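Local coordinates for glycosyl hydrolases family 2, sugar binding domain protein (PDB 6D1P), which is a beta-glucuronidase of glycoside hydrolase family 2 that probably hydrolyses O-glycosidic bonds of glucuronide substrates in a human gut bacterium, at residues A511-D516 / R555-H560. Numbering follows the deposited sequence.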
loop_
_atom_site.group_PDB
_atom_site.type_symbol
_atom_site.label_atom_id
_atom_site.label_comp_id
_atom_site.label_asym_id
_atom_site.label_seq_id
_atom_site.Cartn_x
_atom_site.Cartn_y
_atom_site.Cartn_z
ATOM N N ALA A 511 -0.166 -22.951 -29.973
ATOM C CA ALA A 511 0.364 -22.078 -28.927
ATOM C C ALA A 511 -0.318 -22.419 -27.610
ATOM O O ALA A 511 -1.549 -22.326 -27.508
ATOM C CB ALA A 511 0.152 -20.604 -29.270
ATOM N N GLU A 512 0.491 -22.844 -26.631
ATOM C CA GLU A 512 0.158 -23.093 -25.229
ATOM C C GLU A 512 -0.304 -24.527 -25.031
ATOM O O GLU A 512 -1.289 -24.957 -25.634
ATOM C CB GLU A 512 -0.900 -22.108 -24.684
ATOM C CG GLU A 512 -0.467 -20.658 -24.731
ATOM C CD GLU A 512 -1.360 -19.725 -23.882
ATOM O OE1 GLU A 512 -1.988 -20.202 -22.911
ATOM O OE2 GLU A 512 -1.447 -18.518 -24.214
ATOM N N TRP A 513 0.423 -25.260 -24.186
ATOM C CA TRP A 513 0.076 -26.576 -23.667
ATOM C C TRP A 513 1.082 -26.909 -22.580
ATOM O O TRP A 513 2.152 -26.302 -22.498
ATOM C CB TRP A 513 0.101 -27.661 -24.750
ATOM C CG TRP A 513 1.438 -27.847 -25.379
ATOM C CD1 TRP A 513 1.950 -27.149 -26.435
ATOM C CD2 TRP A 513 2.439 -28.801 -25.006
ATOM N NE1 TRP A 513 3.214 -27.605 -26.741
ATOM C CE2 TRP A 513 3.528 -28.630 -25.885
ATOM C CE3 TRP A 513 2.514 -29.795 -24.023
ATOM C CZ2 TRP A 513 4.672 -29.417 -25.812
ATOM C CZ3 TRP A 513 3.654 -30.565 -23.946
ATOM C CH2 TRP A 513 4.719 -30.373 -24.831
ATOM N N GLY A 514 0.742 -27.902 -21.770
ATOM C CA GLY A 514 1.579 -28.311 -20.659
ATOM C C GLY A 514 0.753 -28.446 -19.396
ATOM O O GLY A 514 -0.322 -29.060 -19.427
ATOM N N GLY A 515 1.206 -27.839 -18.302
ATOM C CA GLY A 515 0.457 -27.869 -17.062
ATOM C C GLY A 515 1.335 -27.539 -15.875
ATOM O O GLY A 515 2.561 -27.425 -15.983
ATOM N N ASP A 516 0.674 -27.365 -14.725
ATOM C CA ASP A 516 1.351 -26.937 -13.511
ATOM C C ASP A 516 2.054 -28.104 -12.837
ATOM O O ASP A 516 1.563 -29.239 -12.833
ATOM C CB ASP A 516 0.361 -26.315 -12.509
ATOM C CG ASP A 516 -0.242 -24.992 -13.002
ATOM O OD1 ASP A 516 0.274 -23.917 -12.630
ATOM O OD2 ASP A 516 -1.232 -25.019 -13.776
ATOM N N ARG A 555 5.397 -37.098 -17.438
ATOM C CA ARG A 555 4.738 -37.994 -18.367
ATOM C C ARG A 555 3.972 -37.227 -19.435
ATOM O O ARG A 555 3.958 -37.632 -20.605
ATOM C CB ARG A 555 3.807 -38.921 -17.596
ATOM C CG ARG A 555 4.548 -39.959 -16.757
ATOM C CD ARG A 555 3.597 -40.652 -15.814
ATOM N NE ARG A 555 4.179 -41.854 -15.236
ATOM C CZ ARG A 555 5.128 -41.856 -14.301
ATOM N NH1 ARG A 555 5.622 -40.710 -13.837
ATOM N NH2 ARG A 555 5.586 -43.005 -13.828
ATOM N N LEU A 556 3.319 -36.121 -19.053
ATOM C CA LEU A 556 2.545 -35.354 -20.029
ATOM C C LEU A 556 3.458 -34.720 -21.059
ATOM O O LEU A 556 3.158 -34.752 -22.261
ATOM C CB LEU A 556 1.692 -34.281 -19.336
ATOM C CG LEU A 556 0.753 -33.386 -20.180
ATOM C CD1 LEU A 556 -0.373 -32.821 -19.306
ATOM C CD2 LEU A 556 1.482 -32.224 -20.876
ATOM N N PHE A 557 4.574 -34.131 -20.611
ATOM C CA PHE A 557 5.533 -33.566 -21.553
ATOM C C PHE A 557 6.126 -34.662 -22.434
ATOM O O PHE A 557 6.252 -34.501 -23.654
ATOM C CB PHE A 557 6.659 -32.845 -20.807
ATOM C CG PHE A 557 6.244 -31.577 -20.103
ATOM C CD1 PHE A 557 5.428 -30.647 -20.721
ATOM C CD2 PHE A 557 6.717 -31.308 -18.817
ATOM C CE1 PHE A 557 5.065 -29.461 -20.069
ATOM C CE2 PHE A 557 6.376 -30.144 -18.152
ATOM C CZ PHE A 557 5.543 -29.211 -18.771
ATOM N N ASP A 558 6.512 -35.779 -21.812
ATOM C CA ASP A 558 7.091 -36.919 -22.518
ATOM C C ASP A 558 6.180 -37.362 -23.659
ATOM O O ASP A 558 6.577 -37.367 -24.829
ATOM C CB ASP A 558 7.316 -38.052 -21.504
ATOM C CG ASP A 558 8.176 -39.184 -22.043
ATOM O OD1 ASP A 558 8.549 -40.048 -21.232
ATOM O OD2 ASP A 558 8.489 -39.224 -23.249
ATOM N N TRP A 559 4.922 -37.673 -23.331
ATOM C CA TRP A 559 3.948 -38.072 -24.342
ATOM C C TRP A 559 3.873 -37.069 -25.494
ATOM O O TRP A 559 4.087 -37.427 -26.661
ATOM C CB TRP A 559 2.571 -38.248 -23.710
ATOM C CG TRP A 559 1.664 -38.884 -24.678
ATOM C CD1 TRP A 559 0.946 -38.262 -25.672
ATOM C CD2 TRP A 559 1.429 -40.292 -24.833
ATOM N NE1 TRP A 559 0.252 -39.195 -26.406
ATOM C CE2 TRP A 559 0.529 -40.449 -25.918
ATOM C CE3 TRP A 559 1.877 -41.437 -24.148
ATOM C CZ2 TRP A 559 0.062 -41.711 -26.333
ATOM C CZ3 TRP A 559 1.409 -42.694 -24.565
ATOM C CH2 TRP A 559 0.519 -42.816 -25.650
ATOM N N HIS A 560 3.554 -35.805 -25.187
ATOM C CA HIS A 560 3.451 -34.797 -26.241
ATOM C C HIS A 560 4.675 -34.816 -27.140
ATOM O O HIS A 560 4.554 -34.799 -28.373
ATOM C CB HIS A 560 3.282 -33.396 -25.644
ATOM C CG HIS A 560 1.882 -33.060 -25.235
ATOM N ND1 HIS A 560 1.306 -33.535 -24.077
ATOM C CD2 HIS A 560 0.954 -32.265 -25.817
ATOM C CE1 HIS A 560 0.077 -33.058 -23.969
ATOM N NE2 HIS A 560 -0.162 -32.287 -25.015
#
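Trp513 and His560 meet tip to tip in an offset stack, the indole six-membered ring lying almost parallel to the imidazole (planes at 11°, centroids 4.3 Å apart). This is the tight part of the contact: Trp513 CZ3 sits 3.3 Å from His560 CG, and His560 CD2 covers the same indole face. Trp513 CB already points toward the helix, and the crowded chi1 of 61° sets the indole against it. The imidazole is fixed in rotation by ND1, which donates to Leu556 O one turn back (2.9 Å); that oxygen lies near the ring plane and also accepts a hydrogen bond from His560 N. An alanine here, keeping only CB against the indole, lacks the imidazole and its bond to Leu556 O, and would probably leave the indole less firmly held on that face. At the indole rim, Leu556 CD2 comes up near the plane, 4.1 Å from Trp513 CE3, while Phe557 CD1 approaches Trp513 CZ3 obliquely, completing an aromatic cluster of Trp513, Phe557 and His560. Phe557 CE1 packs 3.7 Å from Gly514 CA, where a side chain would crowd the ring. Packing loosens toward Gly515, whose O is 4.5 Å from Phe557 CZ, though this side too is buried. The contact thus joins the loop following TIM-barrel strand 510-511 to helix 550-564, with helix 609-617 contributing Phe613 against Trp513 and Val612 against Phe557, and Tyr494 of helix 494-503 meeting His560.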